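Local coordinates for protein-glutamine gamma-glutamyltransferase (Pseudomonas aeruginosa PAO1, PDB 6G49) that shows transglutaminase activity in vitro through its periplasmic domain, is critical for the bacterium's viability and might serve a function linked to the cell wall, at residues 210-214 against 215-219. Sequence-based numbering, arbitrary orientation. Where two conformers were deposited one is given.
Sequences QRFNH and EPFAY
Two side-chain pairs, Phe212 with Phe217 and Arg211 with Glu215, tie the end of helix 201-214 to the loop that leaves it. The phenyl rings form a T-shaped stack: their planes stand at 67°, and Phe212 presents its edge, with CD1 over the centre of the Phe217 face and 3.7 Å from Phe217 CZ. An inverse gamma turn centred on Pro216 lies between Glu215 and Phe217 and probably helps bring the ring back against the helix, where its CE2 edge approaches Arg211 O.

In the charged pair the carboxylate stands almost upright on the guanidinium, their planes 85° apart. Glu215 OE2 sits over the middle of the guanidinium face, 3.3 Å from Arg211 CZ. Arg211 reaches this position by a bend at chi3, whereas Glu215 stays extended beyond CG. Because Glu215 OE2 lies well out of the guanidinium plane, its 3.4 Å salt bridge to Arg211 NH2 rests on charge, with no N-H aimed at it. Directed hydrogen bonding runs instead through a water that accepts from Arg211 NH2 and donates to Glu215 OE1, each at 2.8 Å. The strongest polar partner of Glu215 is Arg239, whose NE forms a salt bridge with OE1.

On the backbone, Glu215 N donates to Arg211 O at 3.1 Å (N-H...O 153°), closing the last helical turn as Glu215 leaves helical geometry.

The junction lies at the surface of the transglutaminase-like region, with Phe212 turned inward against Tyr246 and helix 230-238; its side chain is about 9 Å from that of Asp303, probably catalytic. Set between two arginines, the Glu215 carboxylate would probably be favoured in its ionised form.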
loop_
_atom_site.group_PDB
_atom_site.type_symbol
_atom_site.label_atom_id
_atom_site.label_comp_id
_atom_site.label_asym_id
_atom_site.label_seq_id
_atom_site.Cartn_x
_atom_site.Cartn_y
_atom_site.Cartn_z
ATOM N N GLN A 210 7.271 14.336 7.992
ATOM C CA GLN A 210 7.759 15.695 7.901
ATOM C C GLN A 210 9.075 15.760 7.120
ATOM O O GLN A 210 9.373 16.756 6.407
ATOM C CB GLN A 210 7.923 16.279 9.309
ATOM C CG GLN A 210 6.659 16.932 9.841
ATOM C CD GLN A 210 7.032 17.666 11.105
ATOM O OE1 GLN A 210 7.261 18.882 11.105
ATOM N NE2 GLN A 210 7.212 16.904 12.168
ATOM N N ARG A 211 9.913 14.730 7.212
ATOM C CA ARG A 211 11.174 14.738 6.476
ATOM C C ARG A 211 10.895 14.743 4.966
ATOM O O ARG A 211 11.558 15.415 4.157
ATOM C CB ARG A 211 12.089 13.562 6.837
ATOM C CG ARG A 211 12.658 13.637 8.237
ATOM C CD ARG A 211 13.489 12.391 8.450
ATOM N NE ARG A 211 14.635 12.303 7.554
ATOM C CZ ARG A 211 15.832 12.805 7.852
ATOM N NH1 ARG A 211 16.017 13.429 9.007
ATOM N NH2 ARG A 211 16.812 12.698 6.989
ATOM N N PHE A 212 9.903 13.965 4.535
ATOM C CA PHE A 212 9.590 13.945 3.151
ATOM C C PHE A 212 8.988 15.296 2.717
ATOM O O PHE A 212 9.152 15.721 1.588
ATOM C CB PHE A 212 8.612 12.804 2.821
ATOM C CG PHE A 212 9.176 11.409 2.971
ATOM C CD1 PHE A 212 10.273 10.991 2.243
ATOM C CD2 PHE A 212 8.604 10.519 3.872
ATOM C CE1 PHE A 212 10.781 9.714 2.363
ATOM C CE2 PHE A 212 9.102 9.233 3.982
ATOM C CZ PHE A 212 10.189 8.831 3.236
ATOM N N ASN A 213 8.217 15.893 3.611
ATOM C CA ASN A 213 7.533 17.136 3.285
ATOM C C ASN A 213 8.548 18.287 3.141
ATOM O O ASN A 213 8.467 19.057 2.197
ATOM C CB ASN A 213 6.482 17.461 4.326
ATOM C CG ASN A 213 5.604 18.631 3.906
ATOM O OD1 ASN A 213 5.077 18.652 2.787
ATOM N ND2 ASN A 213 5.379 19.529 4.836
ATOM N N HIS A 214 9.532 18.374 4.017
ATOM C CA HIS A 214 10.453 19.553 4.049
ATOM C C HIS A 214 11.703 19.425 3.169
ATOM O O HIS A 214 12.301 20.452 2.812
ATOM C CB HIS A 214 10.851 19.782 5.494
ATOM C CG HIS A 214 9.693 20.248 6.310
ATOM N ND1 HIS A 214 9.602 20.010 7.658
ATOM C CD2 HIS A 214 8.584 20.939 5.980
ATOM C CE1 HIS A 214 8.485 20.533 8.118
ATOM N NE2 HIS A 214 7.830 21.080 7.114
ATOM N N GLU A 215 12.181 18.205 2.895
ATOM C CA GLU A 215 13.384 17.993 2.142
ATOM C C GLU A 215 13.018 17.968 0.679
ATOM O O GLU A 215 11.846 17.772 0.360
ATOM C CB GLU A 215 14.118 16.743 2.613
ATOM C CG GLU A 215 14.536 16.845 4.052
ATOM C CD GLU A 215 15.101 15.543 4.579
ATOM O OE1 GLU A 215 15.587 14.734 3.740
ATOM O OE2 GLU A 215 15.044 15.327 5.807
ATOM N N PRO A 216 14.002 18.216 -0.212
ATOM C CA PRO A 216 13.725 18.372 -1.635
ATOM C C PRO A 216 13.575 17.033 -2.381
ATOM O O PRO A 216 14.258 16.752 -3.366
ATOM C CB PRO A 216 14.932 19.201 -2.105
ATOM C CG PRO A 216 16.050 18.723 -1.213
ATOM C CD PRO A 216 15.404 18.505 0.131
ATOM N N PHE A 217 12.564 16.273 -1.940
ATOM C CA PHE A 217 12.232 14.997 -2.588
ATOM C C PHE A 217 11.487 15.270 -3.889
ATOM O O PHE A 217 10.628 16.162 -4.011
ATOM C CB PHE A 217 11.388 14.159 -1.612
ATOM C CG PHE A 217 12.199 13.435 -0.572
ATOM C CD1 PHE A 217 12.732 12.170 -0.853
ATOM C CD2 PHE A 217 12.413 13.972 0.680
ATOM C CE1 PHE A 217 13.496 11.497 0.082
ATOM C CE2 PHE A 217 13.192 13.316 1.607
ATOM C CZ PHE A 217 13.738 12.066 1.302
ATOM N N ALA A 218 11.779 14.433 -4.862
ATOM C CA ALA A 218 11.191 14.377 -6.157
ATOM C C ALA A 218 10.394 13.083 -6.295
ATOM O O ALA A 218 10.880 11.960 -5.921
ATOM C CB ALA A 218 12.253 14.460 -7.232
ATOM N N TYR A 219 9.233 13.212 -6.932
ATOM C CA TYR A 219 8.343 12.109 -7.283
ATOM C C TYR A 219 8.437 12.006 -8.809
ATOM O O TYR A 219 8.022 12.903 -9.508
ATOM C CB TYR A 219 6.916 12.394 -6.862
ATOM C CG TYR A 219 6.075 11.151 -6.835
ATOM C CD1 TYR A 219 6.391 10.124 -5.981
ATOM C CD2 TYR A 219 4.986 10.999 -7.668
ATOM C CE1 TYR A 219 5.648 8.977 -5.945
ATOM C CE2 TYR A 219 4.230 9.847 -7.639
ATOM C CZ TYR A 219 4.572 8.842 -6.766
ATOM O OH TYR A 219 3.850 7.684 -6.704
HETATM O O HOH W 1 15.820 12.025 4.418
HETATM O O HOH W 2 9.289 17.925 0.145
HETATM O O HOH W 3 9.912 19.831 -0.114
#